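Local coordinates for RavA (Legionella pneumophila str. Paris, PDB 6WO6), which is a Legionella pneumophila effector of undetermined molecular function, an elongated all-helical protein that probably acts inside the infected host cell, at residues 23-26 with 27-31; 206-209 with 210-213. The protein carries 2 engineered substitutions. All blocks are in the same frame, centred on the assembly; numbering follows the deposited sequence.

Contact 1 of 2, residues 23-26 with 27-31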
loop_
_atom_site.group_PDB
_atom_site.type_symbol
_atom_site.label_atom_id
_atom_site.label_comp_id
_atom_site.label_asym_id
_atom_site.label_seq_id
_atom_site.Cartn_x
_atom_site.Cartn_y
_atom_site.Cartn_z
ATOM N N GLY A 23 31.924 21.477 -7.826
ATOM C CA GLY A 23 32.633 21.657 -9.083
ATOM C C GLY A 23 34.124 21.875 -8.899
ATOM O O GLY A 23 34.933 21.376 -9.688
ATOM N N ASP A 24 34.507 22.618 -7.857
ATOM C CA ASP A 24 35.920 22.907 -7.624
ATOM C C ASP A 24 36.718 21.627 -7.412
ATOM O O ASP A 24 37.737 21.400 -8.076
ATOM C CB ASP A 24 36.075 23.840 -6.423
ATOM C CG ASP A 24 35.699 25.272 -6.742
ATOM O OD1 ASP A 24 35.413 25.568 -7.922
ATOM O OD2 ASP A 24 35.690 26.104 -5.810
ATOM N N ALA A 25 36.268 20.777 -6.485
ATOM C CA ALA A 25 36.989 19.538 -6.208
ATOM C C ALA A 25 37.026 18.633 -7.434
ATOM O O ALA A 25 38.043 17.983 -7.703
ATOM C CB ALA A 25 36.352 18.815 -5.024
ATOM N N LEU A 26 35.928 18.583 -8.193
ATOM C CA LEU A 26 35.903 17.763 -9.400
ATOM C C LEU A 26 36.916 18.257 -10.427
ATOM O O LEU A 26 37.567 17.451 -11.104
ATOM C CB LEU A 26 34.495 17.749 -9.994
ATOM C CG LEU A 26 33.474 16.838 -9.312
ATOM C CD1 LEU A 26 32.107 16.970 -9.963
ATOM C CD2 LEU A 26 33.953 15.398 -9.359
ATOM N N ALA A 27 37.071 19.577 -10.551
ATOM C CA ALA A 27 38.010 20.121 -11.527
ATOM C C ALA A 27 39.457 19.956 -11.076
ATOM O O ALA A 27 40.342 19.718 -11.907
ATOM C CB ALA A 27 37.698 21.595 -11.791
ATOM N N GLU A 28 39.718 20.083 -9.772
ATOM C CA GLU A 28 41.084 19.940 -9.273
ATOM C C GLU A 28 41.631 18.543 -9.536
ATOM O O GLU A 28 42.818 18.378 -9.841
ATOM C CB GLU A 28 41.138 20.242 -7.776
ATOM C CG GLU A 28 40.858 21.679 -7.395
ATOM C CD GLU A 28 40.718 21.850 -5.891
ATOM O OE1 GLU A 28 40.793 20.833 -5.168
ATOM O OE2 GLU A 28 40.529 22.997 -5.432
ATOM N N ASN A 29 40.779 17.525 -9.424
ATOM C CA ASN A 29 41.201 16.134 -9.487
ATOM C C ASN A 29 40.898 15.484 -10.833
ATOM O O ASN A 29 40.919 14.253 -10.931
ATOM C CB ASN A 29 40.539 15.340 -8.359
ATOM C CG ASN A 29 40.765 15.967 -6.995
ATOM O OD1 ASN A 29 41.733 15.650 -6.304
ATOM N ND2 ASN A 29 39.871 16.865 -6.603
ATOM N N ARG A 30 40.645 16.283 -11.873
ATOM C CA ARG A 30 40.199 15.737 -13.154
ATOM C C ARG A 30 41.215 14.756 -13.732
ATOM O O ARG A 30 40.855 13.651 -14.155
ATOM C CB ARG A 30 39.930 16.874 -14.140
ATOM C CG ARG A 30 39.591 16.413 -15.552
ATOM C CD ARG A 30 39.397 17.589 -16.500
ATOM N NE ARG A 30 38.198 18.360 -16.182
ATOM C CZ ARG A 30 38.191 19.480 -15.466
ATOM N NH1 ARG A 30 37.046 20.107 -15.228
ATOM N NH2 ARG A 30 39.325 19.976 -14.987
ATOM N N GLU A 31 42.492 15.144 -13.758
ATOM C CA GLU A 31 43.512 14.300 -14.374
ATOM C C GLU A 31 43.669 12.982 -13.622
ATOM O O GLU A 31 43.611 11.896 -14.220
ATOM C CB GLU A 31 44.841 15.055 -14.434
ATOM C CG GLU A 31 45.961 14.306 -15.142
ATOM C CD GLU A 31 47.266 15.087 -15.155
ATOM O OE1 GLU A 31 47.268 16.246 -14.689
ATOM O OE2 GLU A 31 48.287 14.541 -15.630
#
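With chi1 at -53° and chi2 at -91°, the Asn29 side chain swings beside its own backbone N and folds back to Ala25, where its amide nitrogen ND2 reaches the carbonyl oxygen one turn earlier. This is the C-terminal end of the helix 23-28: Asn29 is the first residue to leave helical backbone angles, and it also stands immediately before the helix 30-34, so it marks the joint between two short helices.

Up to the joint the backbone keeps ordinary alpha-helical bonds, Ala27 N to Gly23 O at 2.9 Å and Glu28 N to Asp24 O at 2.9 Å. The next one is longer, Asn29 N to Ala25 O at 3.3 Å, and the side-chain N-H of ND2 goes to the same oxygen. Ala25 O thus appears to be shared by main chain and side chain of Asn29, though its 2.4 Å separation from ND2 is too short to trust in detail. At the other end of this buried amide, OD1 accepts a weak hydrogen bond from Phe5 N, a slight link to the N-terminal segment.

Glu28 runs back along the helix surface from a CG held beside its backbone N, chi1 -67°, with CG 3.2 Å from Asp24 O, off the far end of that carbonyl. The two carboxylates do not meet; Asp24 OD2 and Glu28 OE2 are 5.8 Å apart, close enough perhaps to disfavour each other slightly. Beyond the joint, Arg30 sends NH1 to Ala67 O, while its CB passes 3.9 Å from Leu26 O.

Contact 2 of 2, residues 206-209 with 210-213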
loop_
_atom_site.group_PDB
_atom_site.type_symbol
_atom_site.label_atom_id
_atom_site.label_comp_id
_atom_site.label_asym_id
_atom_site.label_seq_id
_atom_site.Cartn_x
_atom_site.Cartn_y
_atom_site.Cartn_z
ATOM N N LEU A 206 -2.328 1.098 2.285
ATOM C CA LEU A 206 -3.254 0.764 1.210
ATOM C C LEU A 206 -4.682 0.575 1.703
ATOM O O LEU A 206 -5.620 0.672 0.902
ATOM C CB LEU A 206 -2.790 -0.501 0.487
ATOM C CG LEU A 206 -1.528 -0.365 -0.356
ATOM C CD1 LEU A 206 -1.247 -1.659 -1.103
ATOM C CD2 LEU A 206 -1.675 0.799 -1.319
ATOM N N PHE A 207 -4.879 0.303 2.992
ATOM C CA PHE A 207 -6.237 0.170 3.501
ATOM C C PHE A 207 -6.905 1.517 3.751
ATOM O O PHE A 207 -8.112 1.553 4.015
ATOM C CB PHE A 207 -6.235 -0.684 4.771
ATOM C CG PHE A 207 -5.873 -2.120 4.520
ATOM C CD1 PHE A 207 -6.852 -3.052 4.219
ATOM C CD2 PHE A 207 -4.550 -2.532 4.551
ATOM C CE1 PHE A 207 -6.518 -4.372 3.967
ATOM C CE2 PHE A 207 -4.210 -3.852 4.305
ATOM C CZ PHE A 207 -5.193 -4.772 4.012
ATOM N N ASN A 208 -6.162 2.623 3.630
ATOM C CA ASN A 208 -6.759 3.950 3.753
ATOM C C ASN A 208 -7.871 4.183 2.737
ATOM O O ASN A 208 -8.648 5.131 2.893
ATOM C CB ASN A 208 -5.683 5.027 3.598
ATOM C CG ASN A 208 -4.730 5.078 4.778
ATOM O OD1 ASN A 208 -4.899 4.355 5.761
ATOM N ND2 ASN A 208 -3.717 5.934 4.683
ATOM N N VAL A 209 -7.966 3.341 1.706
ATOM C CA VAL A 209 -9.022 3.496 0.715
ATOM C C VAL A 209 -10.383 3.126 1.299
ATOM O O VAL A 209 -11.416 3.619 0.832
ATOM C CB VAL A 209 -8.691 2.665 -0.542
ATOM C CG1 VAL A 209 -8.655 1.178 -0.216
ATOM C CG2 VAL A 209 -9.679 2.950 -1.660
ATOM N N ILE A 210 -10.420 2.276 2.334
ATOM C CA ILE A 210 -11.709 1.864 2.893
ATOM C C ILE A 210 -12.261 2.859 3.896
ATOM O O ILE A 210 -13.322 2.603 4.482
ATOM C CB ILE A 210 -11.646 0.483 3.580
ATOM C CG1 ILE A 210 -10.879 0.568 4.901
ATOM C CG2 ILE A 210 -11.043 -0.560 2.651
ATOM C CD1 ILE A 210 -10.766 -0.750 5.631
ATOM N N ASN A 211 -11.582 3.986 4.111
ATOM C CA ASN A 211 -12.042 4.967 5.085
ATOM C C ASN A 211 -13.438 5.467 4.738
ATOM O O ASN A 211 -13.760 5.713 3.572
ATOM C CB ASN A 211 -11.062 6.138 5.163
ATOM C CG ASN A 211 -9.911 5.871 6.114
ATOM O OD1 ASN A 211 -8.763 5.732 5.694
ATOM N ND2 ASN A 211 -10.213 5.804 7.404
ATOM N N ASP A 212 -14.273 5.600 5.771
ATOM C CA ASP A 212 -15.676 5.989 5.654
ATOM C C ASP A 212 -16.494 4.979 4.854
ATOM O O ASP A 212 -17.604 5.285 4.409
ATOM C CB ASP A 212 -15.816 7.393 5.053
ATOM C CG ASP A 212 -15.091 8.445 5.869
ATOM O OD1 ASP A 212 -14.952 8.258 7.097
ATOM O OD2 ASP A 212 -14.660 9.460 5.282
ATOM N N LYS A 213 -15.959 3.772 4.662
ATOM C CA LYS A 213 -16.704 2.666 4.070
ATOM C C LYS A 213 -16.742 1.454 4.988
ATOM O O LYS A 213 -17.196 0.382 4.566
ATOM C CB LYS A 213 -16.109 2.271 2.712
ATOM C CG LYS A 213 -16.301 3.310 1.620
ATOM C CD LYS A 213 -15.961 2.749 0.249
ATOM C CE LYS A 213 -16.190 3.782 -0.850
ATOM N NZ LYS A 213 -15.978 3.209 -2.213
#
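Phe207 and Ile210 make a local contact within a stretch of 3-10 helix, in the connection between the helices 197-202 and 214-224, and a type II beta turn from Ile210 to Lys213 follows directly. The 3-10 character shows in the spacing of the bonds: Ile210 N donates to Phe207 O, three residues back, at 2.9 Å. The N-H points fairly straight at the oxygen but approaches from above the carbonyl plane, 48° out of it. A weak bond, Asn211 N to Asn208 O at 3.4 Å, repeats the pattern one residue on.

Ile210 has its CG1 branch set between its own N and carbonyl carbon, chi1 72°, which puts CG1 in front of the Phe207 carbonyl oxygen, 3.1 Å from that O. CG2 turns instead to Val209, whose side chain crosses it at about a right angle, CG1 of Val209 lying 4.1 Å from CG2 of Ile210. Phe207 packs on Ile177 and Ile210 on Leu181 of the helix 162-181, and the Phe207 ring stacks with Phe240 of the helix 230-240. The chain then reverses through Asn211 and Asp212, and the turn is closed by Lys213 N donating to Ile210 O at 2.9 Å.

Overall arrangement
Contact 1 comes first along the chain and closes well before contact 2 opens. Their centres are 53 Å apart and their nearest atoms about 38 Å. Both belong to one elongated, all-helical chain, but at different places: the centre of contact 1 lies about 44 Å from the centre of the chain, close to the N-terminus, and that of contact 2 about 11 Å. They share no helix. Contact 1 joins the helices 23-28 and 30-34, and contact 2 the helices 197-202 and 214-224. Each sits where one helix gives way to the next, one at a break between adjoining helices, the other in a longer connection with a 3-10 stretch and a beta turn.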